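Local atomic coordinates of haloacid dehalogenase-like hydrolase (Salmonella enterica subsp. enterica serovar Typhi, PDB entry 4EZE), a protein that probably catalyses the magnesium-dependent hydrolysis of O-phosphoserine to serine and phosphate, the last step of L-serine biosynthesis. Residues Asn224-Glu227 / Leu233-Asn236; Leu205-Gln210 / Val226-Asn231. All coordinates share one frame; numbering follows the deposited sequence. Where two conformers were deposited one is given.

Contact 1 (Asn224-Glu227 / Leu233-Asn236); sequences NTVE and LTDN
E227 and T234 meet first through their backbones. T234 N donates to E227 O at 2.9 Å, whereas E227 N goes to N236 O, also at 2.9 Å. The second bond goes two residues beyond T234, so the regular antiparallel register is interrupted here, consistent with the corner that the chain turns at D235.

Side-chain hydrogen bonding reinforces that corner. N236 N donates to T234 OG1 at 3.1 Å, which makes an ST turn. With chi1 of 61°, T234 OG1 sits between its own N and carbonyl carbon and also faces E227 O; the modelled separation there is too short for its strength to be trusted. The carboxylate of E227 has its main partner in R229, on the same strand.

Water adds a further link, donating to N236 O at 2.8 Å and, at 3.2 Å, to T225 O. A weaker CA-H...O contact brings V226 CA to N236 O.

The apolar part is small: V226 CG1, anti to its own N (chi1 -179°), lies 3.8 Å from L233 CD1. The same methyl also packs on a polar atom, the carbonyl oxygen T234 O, at 3.3 Å. V226 and L233 are both buried, and I160 of helix 152-161 also touches V226.

Together these features describe a two-stranded antiparallel beta hairpin whose second strand is broken beside the pairing.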
ATOM      1  N   ASN A 224      -1.955 -15.804  -5.303  1.00 40.30           N
ATOM      2  CA  ASN A 224      -2.589 -17.000  -5.864  1.00 54.11           C
ATOM      3  C   ASN A 224      -1.604 -17.692  -6.774  1.00 44.46           C
ATOM      4  O   ASN A 224      -0.678 -17.066  -7.296  1.00 52.19           O
ATOM      5  CB  ASN A 224      -3.813 -16.643  -6.672  1.00 43.06           C
ATOM      6  CG  ASN A 224      -5.007 -16.372  -5.816  1.00 44.95           C
ATOM      7  OD1 ASN A 224      -5.479 -17.255  -5.117  1.00 40.76           O
ATOM      8  ND2 ASN A 224      -5.534 -15.148  -5.894  1.00 49.10           N
ATOM      9  N   THR A 225      -1.790 -18.991  -6.976  1.00 46.86           N
ATOM     10  CA  THR A 225      -0.887 -19.709  -7.843  1.00 43.72           C
ATOM     11  C   THR A 225      -1.698 -20.302  -8.982  1.00 49.49           C
ATOM     12  O   THR A 225      -2.686 -21.004  -8.748  1.00 42.34           O
ATOM     13  CB  THR A 225      -0.115 -20.816  -7.100  1.00 57.35           C
ATOM     14  OG1 THR A 225       0.250 -20.358  -5.789  1.00 52.11           O
ATOM     15  CG2 THR A 225       1.160 -21.180  -7.862  1.00 52.41           C
ATOM     16  N   VAL A 226      -1.313 -19.984 -10.213  1.00 55.36           N
ATOM     17  CA  VAL A 226      -1.953 -20.605 -11.378  1.00 40.83           C
ATOM     18  C   VAL A 226      -0.887 -21.342 -12.159  1.00 58.17           C
ATOM     19  O   VAL A 226       0.093 -20.741 -12.597  1.00 44.24           O
ATOM     20  CB  VAL A 226      -2.650 -19.570 -12.249  1.00 47.43           C
ATOM     21  CG1 VAL A 226      -3.332 -20.261 -13.432  1.00 48.49           C
ATOM     22  CG2 VAL A 226      -3.661 -18.804 -11.392  1.00 41.14           C
ATOM     23  N   GLU A 227      -1.051 -22.657 -12.283  1.00 51.63           N
ATOM     24  CA  GLU A 227      -0.008 -23.485 -12.861  1.00 48.84           C
ATOM     25  C   GLU A 227       0.207 -23.138 -14.325  1.00 59.18           C
ATOM     26  O   GLU A 227      -0.725 -22.808 -15.043  1.00 52.02           O
ATOM     27  CB  GLU A 227      -0.370 -24.964 -12.745  1.00 46.71           C
ATOM     28  CG  GLU A 227       0.651 -25.873 -13.412  1.00 65.87           C
ATOM     29  CD  GLU A 227       0.111 -27.272 -13.686  1.00 63.28           C
ATOM     30  OE1 GLU A 227      -1.121 -27.475 -13.655  1.00 76.25           O
ATOM     31  OE2 GLU A 227       0.926 -28.172 -13.945  1.00 66.84           O
ATOM     32  N   LEU A 233      -0.326 -20.844 -19.790  1.00 50.14           N
ATOM     33  CA  LEU A 233      -1.168 -20.754 -18.596  1.00 51.58           C
ATOM     34  C   LEU A 233      -2.238 -21.833 -18.586  1.00 46.01           C
ATOM     35  O   LEU A 233      -2.960 -21.996 -19.559  1.00 52.83           O
ATOM     36  CB  LEU A 233      -1.837 -19.374 -18.522  1.00 50.09           C
ATOM     37  CG  LEU A 233      -2.394 -18.985 -17.151  1.00 54.05           C
ATOM     38  CD1 LEU A 233      -1.219 -18.770 -16.207  1.00 42.71           C
ATOM     39  CD2 LEU A 233      -3.251 -17.729 -17.231  1.00 47.20           C
ATOM     40  N   THR A 234      -2.338 -22.582 -17.486  1.00 46.67           N
ATOM     41  CA  THR A 234      -3.453 -23.499 -17.299  1.00 41.99           C
ATOM     42  C   THR A 234      -4.534 -22.742 -16.544  1.00 46.43           C
ATOM     43  O   THR A 234      -4.390 -21.555 -16.292  1.00 40.73           O
ATOM     44  CB  THR A 234      -3.063 -24.714 -16.420  1.00 55.24           C
ATOM     45  OG1 THR A 234      -2.665 -24.246 -15.126  1.00 56.66           O
ATOM     46  CG2 THR A 234      -1.909 -25.513 -17.047  1.00 45.11           C
ATOM     47  N   ASP A 235      -5.599 -23.439 -16.165  1.00 45.75           N
ATOM     48  CA  ASP A 235      -6.569 -22.920 -15.209  1.00 50.73           C
ATOM     49  C   ASP A 235      -6.489 -23.735 -13.919  1.00 60.27           C
ATOM     50  O   ASP A 235      -7.484 -23.843 -13.197  1.00 44.83           O
ATOM     51  CB  ASP A 235      -7.988 -23.062 -15.755  1.00 54.87           C
ATOM     52  CG  ASP A 235      -8.379 -24.526 -15.968  1.00 55.00           C
ATOM     53  OD1 ASP A 235      -7.586 -25.412 -15.588  1.00103.46           O
ATOM     54  OD2 ASP A 235      -9.472 -24.793 -16.504  1.00 85.72           O
ATOM     55  N   ASN A 236      -5.336 -24.349 -13.642  1.00 51.35           N
ATOM     56  CA  ASN A 236      -5.150 -25.027 -12.367  0.50 46.74           C
ATOM     57  C   ASN A 236      -4.744 -24.010 -11.304  1.00 54.75           C
ATOM     58  O   ASN A 236      -3.567 -23.639 -11.177  1.00 49.46           O
ATOM     59  CB  ASN A 236      -4.138 -26.177 -12.494  0.50 46.03           C
ATOM     60  CG  ASN A 236      -4.543 -27.195 -13.547  0.50 48.54           C
ATOM     61  OD1 ASN A 236      -5.734 -27.359 -13.853  0.50 39.81           O
ATOM     62  ND2 ASN A 236      -3.555 -27.871 -14.127  0.50 45.66           N
TER
HETATM   63  O   HOH W   1      -1.782 -24.010  -9.020  1.00 42.65           O

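Contact 2 (Leu205-Gln210 / Val226-Asn231); sequences LDIFTQ and VEIRDN
D206 and V226 make the one hydrogen bond between helix and strand: V226 N donates to D206 OD1 at 2.8 Å. The amide approaches OD1 on the syn side but stands 33° out of the carboxylate plane. A chi1 of 56° sets D206 CG between its backbone N and carbonyl carbon, and from there OD1 reaches the start of strand 226-229. D206 is in the first turn of helix 206-216, where the helix end would be expected to favour a negative charge.

The close apolar packing flanks this bond at two points. L205 CD2 rests 3.6 Å from V226 CG2, the methyl branch other than the one that faces L233, and both residues are buried. Farther along the strand, I207 CD1 meets I228 CD1 at 3.7 Å; the two side chains cross at about a right angle and touch by their terminal methyls alone. An extended I207 chain carries its methyl out to that meeting point.

This second point is looser: I207 and I228 are partly exposed, with helix 168-176 beside them, where I207 touches N172 and I228 touches K168. E227 points away from helix 206-216, and its OE1 forms a salt bridge with R229 NH2 at 3.1 Å. R229, D230 and N231 are exposed, and the positive phi values of D230 and N231 fit a type I' hairpin turn. Even this end still meets K168 through N231, by side-chain contact and a backbone hydrogen bond.

L205 occupies the N-cap position, and its O accepts from T209 N at 3.0 Å. The contact thus joins a hairpin to the N-terminal turn of the helix that follows strand 197-202 in the Rossmann-like HAD core.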
ATOM      1  N   LEU A 205      -1.449 -13.053  -9.778  1.00 52.88           N
ATOM      2  CA  LEU A 205      -0.707 -14.207 -10.284  1.00 50.90           C
ATOM      3  C   LEU A 205       0.690 -14.357  -9.701  1.00 42.26           C
ATOM      4  O   LEU A 205       1.427 -13.392  -9.553  1.00 49.55           O
ATOM      5  CB  LEU A 205      -0.570 -14.121 -11.806  1.00 46.36           C
ATOM      6  CG  LEU A 205      -1.850 -14.224 -12.638  1.00 52.48           C
ATOM      7  CD1 LEU A 205      -1.556 -14.064 -14.115  1.00 62.16           C
ATOM      8  CD2 LEU A 205      -2.521 -15.555 -12.418  1.00 52.94           C
ATOM      9  N   ASP A 206       1.082 -15.598  -9.443  1.00 43.86           N
ATOM     10  CA  ASP A 206       2.393 -15.864  -8.881  1.00 40.91           C
ATOM     11  C   ASP A 206       3.490 -15.567  -9.880  1.00 55.73           C
ATOM     12  O   ASP A 206       4.631 -15.293  -9.506  1.00 56.09           O
ATOM     13  CB  ASP A 206       2.503 -17.322  -8.445  1.00 41.66           C
ATOM     14  CG  ASP A 206       2.208 -18.305  -9.593  1.00 63.31           C
ATOM     15  OD1 ASP A 206       1.043 -18.392 -10.062  1.00 54.57           O
ATOM     16  OD2 ASP A 206       3.149 -19.014 -10.009  1.00 53.84           O
ATOM     17  N   ILE A 207       3.201 -15.680 -11.164  1.00 59.07           N
ATOM     18  CA  ILE A 207       4.275 -15.428 -12.100  1.00 75.58           C
ATOM     19  C   ILE A 207       4.710 -13.983 -11.956  1.00 48.95           C
ATOM     20  O   ILE A 207       5.897 -13.691 -11.920  1.00 55.88           O
ATOM     21  CB  ILE A 207       3.904 -15.765 -13.552  1.00 68.48           C
ATOM     22  CG1 ILE A 207       5.146 -15.697 -14.432  1.00 60.17           C
ATOM     23  CG2 ILE A 207       2.839 -14.835 -14.063  1.00 67.32           C
ATOM     24  CD1 ILE A 207       4.920 -16.161 -15.836  1.00 84.37           C
ATOM     25  N   PHE A 208       3.747 -13.079 -11.853  1.00 54.27           N
ATOM     26  CA  PHE A 208       4.062 -11.682 -11.618  1.00 51.51           C
ATOM     27  C   PHE A 208       4.679 -11.435 -10.256  1.00 53.16           C
ATOM     28  O   PHE A 208       5.666 -10.727 -10.135  1.00 50.21           O
ATOM     29  CB  PHE A 208       2.807 -10.831 -11.736  1.00 53.55           C
ATOM     30  CG  PHE A 208       2.380 -10.577 -13.138  1.00 55.04           C
ATOM     31  CD1 PHE A 208       2.112 -11.620 -13.986  1.00 50.09           C
ATOM     32  CD2 PHE A 208       2.238  -9.294 -13.604  1.00 76.69           C
ATOM     33  CE1 PHE A 208       1.718 -11.390 -15.270  1.00 67.10           C
ATOM     34  CE2 PHE A 208       1.841  -9.063 -14.892  1.00112.80           C
ATOM     35  CZ  PHE A 208       1.580 -10.117 -15.726  1.00 61.31           C
ATOM     36  N   THR A 209       4.096 -12.040  -9.231  1.00 46.01           N
ATOM     37  CA  THR A 209       4.532 -11.800  -7.870  1.00 54.82           C
ATOM     38  C   THR A 209       5.954 -12.245  -7.601  1.00 55.01           C
ATOM     39  O   THR A 209       6.742 -11.509  -7.029  1.00 49.70           O
ATOM     40  CB  THR A 209       3.621 -12.536  -6.891  1.00 40.08           C
ATOM     41  OG1 THR A 209       2.292 -12.036  -7.018  1.00 54.03           O
ATOM     42  CG2 THR A 209       4.087 -12.334  -5.478  1.00 52.84           C
ATOM     43  N   GLN A 210       6.287 -13.448  -8.038  1.00 67.24           N
ATOM     44  CA  GLN A 210       7.630 -13.963  -7.851  1.00 59.66           C
ATOM     45  C   GLN A 210       8.642 -13.167  -8.651  1.00 53.20           C
ATOM     46  O   GLN A 210       9.731 -12.883  -8.184  1.00 50.52           O
ATOM     47  CB  GLN A 210       7.697 -15.450  -8.179  1.00 54.64           C
ATOM     48  CG  GLN A 210       6.859 -16.302  -7.254  1.00 49.97           C
ATOM     49  CD  GLN A 210       7.071 -15.964  -5.797  1.00 66.84           C
ATOM     50  OE1 GLN A 210       8.189 -15.743  -5.359  1.00 52.67           O
ATOM     51  NE2 GLN A 210       5.993 -15.927  -5.040  1.00 50.92           N
ATOM     52  N   VAL A 226      -1.313 -19.984 -10.213  1.00 55.36           N
ATOM     53  CA  VAL A 226      -1.953 -20.605 -11.378  1.00 40.83           C
ATOM     54  C   VAL A 226      -0.887 -21.342 -12.159  1.00 58.17           C
ATOM     55  O   VAL A 226       0.093 -20.741 -12.597  1.00 44.24           O
ATOM     56  CB  VAL A 226      -2.650 -19.570 -12.249  1.00 47.43           C
ATOM     57  CG1 VAL A 226      -3.332 -20.261 -13.432  1.00 48.49           C
ATOM     58  CG2 VAL A 226      -3.661 -18.804 -11.392  1.00 41.14           C
ATOM     59  N   GLU A 227      -1.051 -22.657 -12.283  1.00 51.63           N
ATOM     60  CA  GLU A 227      -0.008 -23.485 -12.861  1.00 48.84           C
ATOM     61  C   GLU A 227       0.207 -23.138 -14.325  1.00 59.18           C
ATOM     62  O   GLU A 227      -0.725 -22.808 -15.043  1.00 52.02           O
ATOM     63  CB  GLU A 227      -0.370 -24.964 -12.745  1.00 46.71           C
ATOM     64  CG  GLU A 227       0.651 -25.873 -13.412  1.00 65.87           C
ATOM     65  CD  GLU A 227       0.111 -27.272 -13.686  1.00 63.28           C
ATOM     66  OE1 GLU A 227      -1.121 -27.475 -13.655  1.00 76.25           O
ATOM     67  OE2 GLU A 227       0.926 -28.172 -13.945  1.00 66.84           O
ATOM     68  N   ILE A 228       1.452 -23.215 -14.751  1.00 48.68           N
ATOM     69  CA  ILE A 228       1.813 -23.057 -16.141  1.00 74.17           C
ATOM     70  C   ILE A 228       2.440 -24.364 -16.568  1.00 73.61           C
ATOM     71  O   ILE A 228       3.383 -24.843 -15.938  1.00 61.67           O
ATOM     72  CB  ILE A 228       2.860 -21.955 -16.327  1.00 60.84           C
ATOM     73  CG1 ILE A 228       2.194 -20.580 -16.305  1.00 54.18           C
ATOM     74  CG2 ILE A 228       3.643 -22.187 -17.612  1.00 59.35           C
ATOM     75  CD1 ILE A 228       3.164 -19.440 -16.046  1.00 49.66           C
ATOM     76  N   ARG A 229       1.902 -24.945 -17.630  1.00 61.49           N
ATOM     77  CA  ARG A 229       2.359 -26.237 -18.110  1.00 53.19           C
ATOM     78  C   ARG A 229       2.523 -26.203 -19.630  1.00 57.38           C
ATOM     79  O   ARG A 229       1.696 -25.608 -20.336  1.00 54.43           O
ATOM     80  CB  ARG A 229       1.370 -27.326 -17.706  1.00 52.03           C
ATOM     81  CG  ARG A 229       2.015 -28.702 -17.637  1.00 67.08           C
ATOM     82  CD  ARG A 229       0.979 -29.793 -17.507  1.00 50.40           C
ATOM     83  NE  ARG A 229      -0.118 -29.419 -16.611  1.00 76.65           N
ATOM     84  CZ  ARG A 229      -1.098 -30.243 -16.245  1.00106.34           C
ATOM     85  NH1 ARG A 229      -1.122 -31.492 -16.693  1.00108.11           N
ATOM     86  NH2 ARG A 229      -2.053 -29.823 -15.426  1.00 98.87           N
ATOM     87  N   ASP A 230       3.583 -26.845 -20.124  1.00 56.78           N
ATOM     88  CA  ASP A 230       3.956 -26.785 -21.553  1.00 46.29           C
ATOM     89  C   ASP A 230       4.045 -25.351 -21.959  1.00 67.42           C
ATOM     90  O   ASP A 230       3.667 -24.989 -23.071  1.00 52.40           O
ATOM     91  CB  ASP A 230       2.921 -27.495 -22.445  1.00 50.68           C
ATOM     92  CG  ASP A 230       2.682 -28.918 -22.011  1.00 55.97           C
ATOM     93  OD1 ASP A 230       3.685 -29.582 -21.678  1.00 69.78           O
ATOM     94  OD2 ASP A 230       1.505 -29.363 -21.970  1.00 67.59           O
ATOM     95  N   ASN A 231       4.496 -24.523 -21.031  1.00 61.89           N
ATOM     96  CA  ASN A 231       4.706 -23.116 -21.327  1.00 44.27           C
ATOM     97  C   ASN A 231       3.472 -22.274 -21.611  1.00 45.54           C
ATOM     98  O   ASN A 231       3.579 -21.151 -22.126  1.00 46.77           O
ATOM     99  CB  ASN A 231       5.742 -22.987 -22.428  1.00 51.57           C
ATOM    100  CG  ASN A 231       7.144 -23.195 -21.899  1.00 92.27           C
ATOM    101  OD1 ASN A 231       7.795 -24.190 -22.212  1.00103.55           O
ATOM    102  ND2 ASN A 231       7.598 -22.275 -21.044  1.00 58.65           N
TER

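Overall arrangement
The two contacts have centres 6 Å apart and share V226 and E227 on strand 226-229. Along the chain, helix 206-216 comes first, then edge strand 220-224 of the six-stranded parallel sheet, then the hairpin 226-229/232-237. Contact 1 pairs the two hairpin strands at the end away from the turn; contact 2 ties the first strand back to the helix. V226 therefore faces both ways, using one methyl in each contact. Both lie on the same side of the chain's centre, 25 and 23 Å from it. Side chain to side chain, L205 is about 8 Å and V226 about 12 Å from D116, the predicted proton donor, so contact 2 comes nearer the predicted active site; neither contains its residues.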